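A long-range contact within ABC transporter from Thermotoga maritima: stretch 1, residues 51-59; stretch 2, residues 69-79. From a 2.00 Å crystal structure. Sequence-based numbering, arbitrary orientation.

Stretch 1 (51-59) AIAGLVRAQ
Stretch 2 (69-79) DITNKPAHVIN

How does one side chain come to hold the two stretches together? Asn72, which is covered most by the other stretch, sits in a type II beta turn running from Ile70 to Lys73, closed by a hydrogen bond from Lys73 N to Ile70 O (3.1 Å). Its own phi/psi is 66/20, and its CA-to-CB bond points sideways, yet with chi1 in m (-69°) and chi2 at -47° the amide reaches the extended backbone of Ala58 (-102/107). There it pairs as a backbone would: Ala58 N donates to Asn72 OD1 at 2.9 Å, and Asn72 ND2 donates to Ala58 O at 3.0 Å, both with N-H...acceptor angles of 178°. The near-linear pair fixes the plane of the amide.

What packs around this pair? The CB of Ala58 points toward stretch 2 and lies 4.1 Å from Thr71 CG2. Arg57, with chi1 to chi3 all t, brings its CG within 3.6 Å of Asn72 OD1, and Asn72 ND2 lies over one face of the guanidinium. Thr71, chi1 m, is itself held by Asp69: Thr71 N and Thr71 OG1 lie 2.8 and 2.6 Å from Asp69 OD1, both donating.

Where does Ala75 meet the end of the first helix? Pro74 is the N-cap of the second helix, which begins at Ala75 (-51/-39), and the CA atoms of Gly54 and Ala75 are 4.7 Å apart, the nearest register. Ala75 CA makes a CA-H...O contact with Ala53 O at 3.3 Å, while its CB points toward stretch 1 and meets Leu55 CD2 at 3.6 Å; Leu55 is m,t. Gly54 leaves the helix at phi/psi 73/31 in a Schellman motif, with Gly54 N bonded to Ala51 O (2.8 Å). A CB here would stand 2.7 Å from Lys73 O, a clash, and 3.0 Å from Ile78 CD1.

What fills the remaining space? Ile78 (chi1 m, chi2 t), one turn after Pro74 and bonded from Ile78 N to Pro74 O (3.0 Å), points its CB toward stretch 1 and places CD1 3.6 Å from Ile52 O and 3.7 Å from Ala53 O. Waters bridge carbonyls of the two stretches: water 2 donates to Ile52 O (2.8 Å) and Ile70 O (2.9 Å), and water 3 to Ala53 O (2.5 Å) and Ala75 O (2.7 Å). Water 1 instead accepts from Asn72 N (2.6 Å) and donates to Ala51 O (3.0 Å), so it relays the turn to the helix end.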

# COMPACT_ATOMS: atom_id res chain seq x y z
N ALA A 51 1.16 -9.26 8.07
CA ALA A 51 0.17 -10.18 8.59
C ALA A 51 -0.93 -10.34 7.55
O ALA A 51 -1.30 -11.46 7.19
CB ALA A 51 -0.40 -9.64 9.90
N ILE A 52 -1.45 -9.22 7.06
CA ILE A 52 -2.51 -9.25 6.05
C ILE A 52 -2.09 -10.08 4.84
O ILE A 52 -2.90 -10.85 4.31
CB ILE A 52 -2.87 -7.81 5.58
CG1 ILE A 52 -3.54 -7.04 6.72
CG2 ILE A 52 -3.80 -7.89 4.38
CD1 ILE A 52 -3.68 -5.54 6.46
N ALA A 53 -0.84 -9.93 4.42
CA ALA A 53 -0.31 -10.66 3.26
C ALA A 53 0.10 -12.09 3.62
O ALA A 53 0.53 -12.86 2.76
CB ALA A 53 0.88 -9.91 2.67
N GLY A 54 -0.02 -12.44 4.90
CA GLY A 54 0.34 -13.77 5.35
C GLY A 54 1.84 -14.03 5.39
O GLY A 54 2.28 -15.17 5.20
N LEU A 55 2.62 -12.99 5.65
CA LEU A 55 4.08 -13.12 5.71
C LEU A 55 4.53 -13.32 7.15
O LEU A 55 5.67 -13.71 7.40
CB LEU A 55 4.74 -11.89 5.10
CG LEU A 55 4.34 -11.60 3.66
CD1 LEU A 55 5.06 -10.36 3.15
CD2 LEU A 55 4.68 -12.80 2.80
N VAL A 56 3.64 -13.03 8.09
CA VAL A 56 3.94 -13.21 9.50
C VAL A 56 2.65 -13.79 10.07
O VAL A 56 1.57 -13.52 9.55
CB VAL A 56 4.30 -11.87 10.18
CG1 VAL A 56 3.15 -10.89 10.09
CG2 VAL A 56 4.66 -12.12 11.63
N ARG A 57 2.75 -14.59 11.12
CA ARG A 57 1.57 -15.22 11.69
C ARG A 57 0.71 -14.35 12.60
O ARG A 57 1.20 -13.54 13.37
CB ARG A 57 1.97 -16.48 12.47
CG ARG A 57 0.78 -17.26 13.01
CD ARG A 57 1.22 -18.38 13.94
NE ARG A 57 0.07 -19.02 14.59
CZ ARG A 57 -0.85 -19.72 13.95
NH1 ARG A 57 -1.86 -20.26 14.62
NH2 ARG A 57 -0.77 -19.89 12.63
N ALA A 58 -0.60 -14.55 12.49
CA ALA A 58 -1.56 -13.83 13.31
C ALA A 58 -1.99 -14.81 14.40
O ALA A 58 -2.73 -15.75 14.14
CB ALA A 58 -2.77 -13.42 12.47
N GLN A 59 -1.51 -14.57 15.62
CA GLN A 59 -1.81 -15.43 16.76
C GLN A 59 -3.26 -15.30 17.24
O GLN A 59 -3.81 -16.21 17.85
CB GLN A 59 -0.88 -15.10 17.93
CG GLN A 59 0.56 -14.80 17.53
CD GLN A 59 1.32 -16.01 17.04
OE1 GLN A 59 2.55 -15.98 16.90
NE2 GLN A 59 0.59 -17.10 16.77
N ASP A 69 -12.66 -14.97 5.37
CA ASP A 69 -11.60 -15.06 6.37
C ASP A 69 -10.38 -15.64 5.68
O ASP A 69 -10.40 -16.79 5.24
CB ASP A 69 -12.03 -15.98 7.52
CG ASP A 69 -11.04 -15.99 8.66
OD1 ASP A 69 -9.81 -15.91 8.40
OD2 ASP A 69 -11.47 -16.08 9.83
N ILE A 70 -9.31 -14.85 5.57
CA ILE A 70 -8.08 -15.30 4.93
C ILE A 70 -6.96 -15.30 5.95
O ILE A 70 -5.78 -15.32 5.59
CB ILE A 70 -7.66 -14.38 3.76
CG1 ILE A 70 -7.55 -12.93 4.25
CG2 ILE A 70 -8.65 -14.50 2.61
CD1 ILE A 70 -6.84 -12.02 3.28
N THR A 71 -7.33 -15.26 7.23
CA THR A 71 -6.37 -15.25 8.32
C THR A 71 -5.40 -16.42 8.23
O THR A 71 -5.81 -17.58 8.24
CB THR A 71 -7.08 -15.33 9.67
OG1 THR A 71 -8.12 -14.35 9.71
CG2 THR A 71 -6.11 -15.07 10.80
N ASN A 72 -4.12 -16.09 8.12
CA ASN A 72 -3.05 -17.08 8.05
C ASN A 72 -3.02 -17.96 6.80
O ASN A 72 -2.40 -19.03 6.81
CB ASN A 72 -3.06 -17.95 9.31
CG ASN A 72 -2.64 -17.17 10.54
OD1 ASN A 72 -1.64 -16.46 10.51
ND2 ASN A 72 -3.40 -17.30 11.62
N LYS A 73 -3.67 -17.53 5.73
CA LYS A 73 -3.63 -18.30 4.50
C LYS A 73 -2.26 -18.11 3.89
O LYS A 73 -1.54 -17.18 4.24
CB LYS A 73 -4.70 -17.83 3.51
CG LYS A 73 -6.11 -18.32 3.81
CD LYS A 73 -7.04 -18.02 2.64
CE LYS A 73 -8.43 -18.59 2.88
NZ LYS A 73 -8.42 -20.07 3.09
N PRO A 74 -1.87 -18.99 2.95
CA PRO A 74 -0.56 -18.89 2.29
C PRO A 74 -0.39 -17.57 1.55
O PRO A 74 -1.28 -17.14 0.80
CB PRO A 74 -0.56 -20.09 1.34
CG PRO A 74 -1.47 -21.07 2.02
CD PRO A 74 -2.59 -20.19 2.48
N ALA A 75 0.75 -16.92 1.75
CA ALA A 75 1.02 -15.65 1.09
C ALA A 75 0.79 -15.73 -0.41
O ALA A 75 0.26 -14.79 -1.01
CB ALA A 75 2.46 -15.22 1.37
N HIS A 76 1.16 -16.85 -1.01
CA HIS A 76 1.00 -17.01 -2.45
C HIS A 76 -0.47 -17.08 -2.85
O HIS A 76 -0.85 -16.65 -3.95
CB HIS A 76 1.81 -18.23 -2.94
CG HIS A 76 1.14 -19.56 -2.75
ND1 HIS A 76 0.20 -20.05 -3.63
CD2 HIS A 76 1.33 -20.52 -1.81
CE1 HIS A 76 -0.17 -21.26 -3.24
NE2 HIS A 76 0.50 -21.57 -2.15
N VAL A 77 -1.31 -17.58 -1.96
CA VAL A 77 -2.74 -17.68 -2.22
C VAL A 77 -3.35 -16.28 -2.12
O VAL A 77 -4.06 -15.83 -3.03
CB VAL A 77 -3.45 -18.58 -1.18
CG1 VAL A 77 -4.95 -18.59 -1.43
CG2 VAL A 77 -2.89 -19.99 -1.24
N ILE A 78 -3.06 -15.60 -1.02
CA ILE A 78 -3.56 -14.25 -0.77
C ILE A 78 -3.21 -13.32 -1.93
O ILE A 78 -3.98 -12.43 -2.27
CB ILE A 78 -2.99 -13.70 0.55
CG1 ILE A 78 -3.57 -14.50 1.72
CG2 ILE A 78 -3.31 -12.21 0.68
CD1 ILE A 78 -2.96 -14.19 3.07
N ASN A 79 -2.04 -13.53 -2.54
CA ASN A 79 -1.64 -12.71 -3.67
C ASN A 79 -2.53 -13.01 -4.86
O ASN A 79 -2.99 -12.10 -5.55
CB ASN A 79 -0.19 -13.00 -4.04
CG ASN A 79 0.25 -12.23 -5.27
OD1 ASN A 79 0.40 -11.01 -5.24
ND2 ASN A 79 0.43 -12.94 -6.38
O HOH W 1 -3.30 -13.64 7.92
O HOH W 2 -4.26 -12.85 5.72
O HOH W 3 0.52 -12.40 0.31
O HOH W 4 0.52 -17.42 6.00
O HOH W 5 -0.78 -14.55 8.54